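PDB 3PU5: extracellular solute-binding protein from Bordetella parapertussis, which probably captures a small solute, perhaps a polyamine, outside the cytoplasmic membrane and delivers it to a transporter for uptake. Local coordinates for residues A[50-55]-A[70-75]. Numbering follows the deposited sequence.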
loop_
_atom_site.group_PDB
_atom_site.type_symbol
_atom_site.label_atom_id
_atom_site.label_comp_id
_atom_site.label_asym_id
_atom_site.label_seq_id
_atom_site.Cartn_x
_atom_site.Cartn_y
_atom_site.Cartn_z
ATOM N N LYS A 50 -12.368 -18.096 -2.826
ATOM C CA LYS A 50 -12.319 -19.062 -3.915
ATOM C C LYS A 50 -11.111 -19.973 -3.774
ATOM O O LYS A 50 -11.220 -21.181 -3.950
ATOM C CB LYS A 50 -12.302 -18.371 -5.271
ATOM C CG LYS A 50 -12.351 -19.347 -6.433
ATOM C CD LYS A 50 -13.009 -18.699 -7.637
ATOM C CE LYS A 50 -13.043 -19.629 -8.837
ATOM N NZ LYS A 50 -13.663 -18.909 -9.975
ATOM N N ILE A 51 -9.962 -19.391 -3.440
ATOM C CA ILE A 51 -8.758 -20.184 -3.226
ATOM C C ILE A 51 -8.891 -21.040 -1.973
ATOM O O ILE A 51 -8.499 -22.201 -1.960
ATOM C CB ILE A 51 -7.501 -19.310 -3.103
ATOM C CG1 ILE A 51 -7.169 -18.652 -4.448
ATOM C CG2 ILE A 51 -6.333 -20.156 -2.620
ATOM C CD1 ILE A 51 -6.291 -17.412 -4.313
ATOM N N LEU A 52 -9.449 -20.455 -0.921
ATOM C CA LEU A 52 -9.719 -21.192 0.306
ATOM C C LEU A 52 -10.582 -22.423 0.044
ATOM O O LEU A 52 -10.299 -23.517 0.543
ATOM C CB LEU A 52 -10.449 -20.285 1.294
ATOM C CG LEU A 52 -9.640 -19.834 2.499
ATOM C CD1 LEU A 52 -10.256 -18.571 3.100
ATOM C CD2 LEU A 52 -9.584 -20.972 3.512
ATOM N N SER A 53 -11.640 -22.224 -0.739
ATOM C CA SER A 53 -12.666 -23.244 -0.959
ATOM C C SER A 53 -12.207 -24.343 -1.895
ATOM O O SER A 53 -12.837 -25.398 -1.985
ATOM C CB SER A 53 -13.909 -22.603 -1.572
ATOM O OG SER A 53 -14.357 -21.513 -0.795
ATOM N N SER A 54 -11.119 -24.094 -2.608
ATOM C CA SER A 54 -10.734 -24.980 -3.694
ATOM C C SER A 54 -10.431 -26.400 -3.230
ATOM O O SER A 54 -9.886 -26.621 -2.145
ATOM C CB SER A 54 -9.542 -24.418 -4.461
ATOM O OG SER A 54 -9.167 -25.302 -5.502
ATOM N N ARG A 55 -10.803 -27.352 -4.075
ATOM C CA ARG A 55 -10.462 -28.747 -3.874
ATOM C C ARG A 55 -9.862 -29.275 -5.173
ATOM O O ARG A 55 -10.347 -28.960 -6.263
ATOM C CB ARG A 55 -11.708 -29.548 -3.490
HETATM N N MSE A 70 -5.185 -11.928 2.010
HETATM C CA MSE A 70 -4.026 -12.796 1.820
HETATM C C MSE A 70 -3.624 -13.440 3.137
HETATM O O MSE A 70 -3.184 -14.593 3.168
HETATM C CB MSE A 70 -2.831 -12.049 1.221
HETATM C CG MSE A 70 -1.674 -12.979 0.833
HETATM SE SE MSE A 70 -2.161 -14.127 -0.692
HETATM C CE MSE A 70 -2.362 -12.717 -2.046
ATOM N N TYR A 71 -3.767 -12.695 4.228
ATOM C CA TYR A 71 -3.431 -13.243 5.533
ATOM C C TYR A 71 -4.330 -14.439 5.844
ATOM O O TYR A 71 -3.945 -15.325 6.585
ATOM C CB TYR A 71 -3.532 -12.180 6.629
ATOM C CG TYR A 71 -2.638 -12.474 7.818
ATOM C CD1 TYR A 71 -3.159 -13.007 8.997
ATOM C CD2 TYR A 71 -1.270 -12.235 7.755
ATOM C CE1 TYR A 71 -2.340 -13.284 10.085
ATOM C CE2 TYR A 71 -0.443 -12.507 8.833
ATOM C CZ TYR A 71 -0.986 -13.034 9.996
ATOM O OH TYR A 71 -0.163 -13.309 11.072
ATOM N N ARG A 72 -5.524 -14.471 5.257
ATOM C CA ARG A 72 -6.413 -15.621 5.423
ATOM C C ARG A 72 -5.774 -16.887 4.846
ATOM O O ARG A 72 -5.819 -17.962 5.454
ATOM C CB ARG A 72 -7.767 -15.369 4.741
ATOM C CG ARG A 72 -8.573 -14.235 5.339
ATOM C CD ARG A 72 -9.707 -13.813 4.404
ATOM N NE ARG A 72 -10.733 -14.843 4.272
ATOM C CZ ARG A 72 -11.772 -14.759 3.449
ATOM N NH1 ARG A 72 -11.925 -13.690 2.676
ATOM N NH2 ARG A 72 -12.667 -15.741 3.397
ATOM N N LEU A 73 -5.190 -16.745 3.662
ATOM C CA LEU A 73 -4.586 -17.862 2.959
ATOM C C LEU A 73 -3.307 -18.308 3.646
ATOM O O LEU A 73 -2.942 -19.478 3.602
ATOM C CB LEU A 73 -4.276 -17.464 1.522
ATOM C CG LEU A 73 -5.520 -17.282 0.677
ATOM C CD1 LEU A 73 -5.138 -17.316 -0.792
ATOM C CD2 LEU A 73 -6.481 -18.397 1.010
ATOM N N ILE A 74 -2.621 -17.358 4.265
ATOM C CA ILE A 74 -1.461 -17.675 5.088
ATOM C C ILE A 74 -1.863 -18.563 6.253
ATOM O O ILE A 74 -1.236 -19.588 6.510
ATOM C CB ILE A 74 -0.819 -16.407 5.657
ATOM C CG1 ILE A 74 0.014 -15.723 4.581
ATOM C CG2 ILE A 74 0.087 -16.754 6.838
ATOM C CD1 ILE A 74 1.209 -16.542 4.178
ATOM N N ARG A 75 -2.911 -18.150 6.960
ATOM C CA ARG A 75 -3.403 -18.876 8.122
ATOM C C ARG A 75 -3.927 -20.267 7.756
ATOM O O ARG A 75 -3.886 -21.184 8.577
ATOM C CB ARG A 75 -4.501 -18.070 8.819
ATOM C CG ARG A 75 -4.013 -16.752 9.404
ATOM C CD ARG A 75 -2.925 -16.987 10.436
ATOM N NE ARG A 75 -3.403 -17.823 11.536
ATOM C CZ ARG A 75 -2.715 -18.065 12.649
ATOM N NH1 ARG A 75 -1.508 -17.527 12.818
ATOM N NH2 ARG A 75 -3.236 -18.841 13.596
#
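Leu52 of helix 44-53 and Leu73 of helix 67-75 form the closest pair of CA atoms across the two segments, 6.7 Å apart, near enough for branched aliphatic side chains to bridge the gap. The example illustrates how one leucine can serve two neighbours at once, turning a different methyl mainly to each. The CB of Leu73 is set to the side of the contact, but with CG anti to the carbonyl carbon (chi1 -70°) the fork reaches across to two successive residues of the facing helix. CD1 goes to Ile51, lying 3.6 Å from Ile51 CG2 and 3.7 Å from Ile51 CD1, so that a single methyl meets both branches of the isoleucine; the two side chains run nearly perpendicular to each other. The second methyl, Leu73 CD2, rests 3.8 Å from Leu52 CG and also reaches the Ile51 CG2 methyl.

Toward the more open side of the interface, the Leu52 and Arg72 side chains cross at about a right angle. A bend at chi3 (68°) helps place the Arg72 guanidinium by Leu52 CD1, 3.7 Å from NH2. This is van der Waals contact; NH1 forms a salt bridge with Asp69 on the same helix, which helps to fix the group beside the leucine. The contact thus passes from the buried aliphatic pair Ile51 and Leu73 to a partly exposed edge where Leu52 meets the guanidinium. Arg72 also touches Ala48 and Leu49 of helix 44-53, while Phe65 of strand 62-65 packs against both Ile51 and Leu73, joining the helix pair to the beta-sheet of this periplasmic-binding-protein fold.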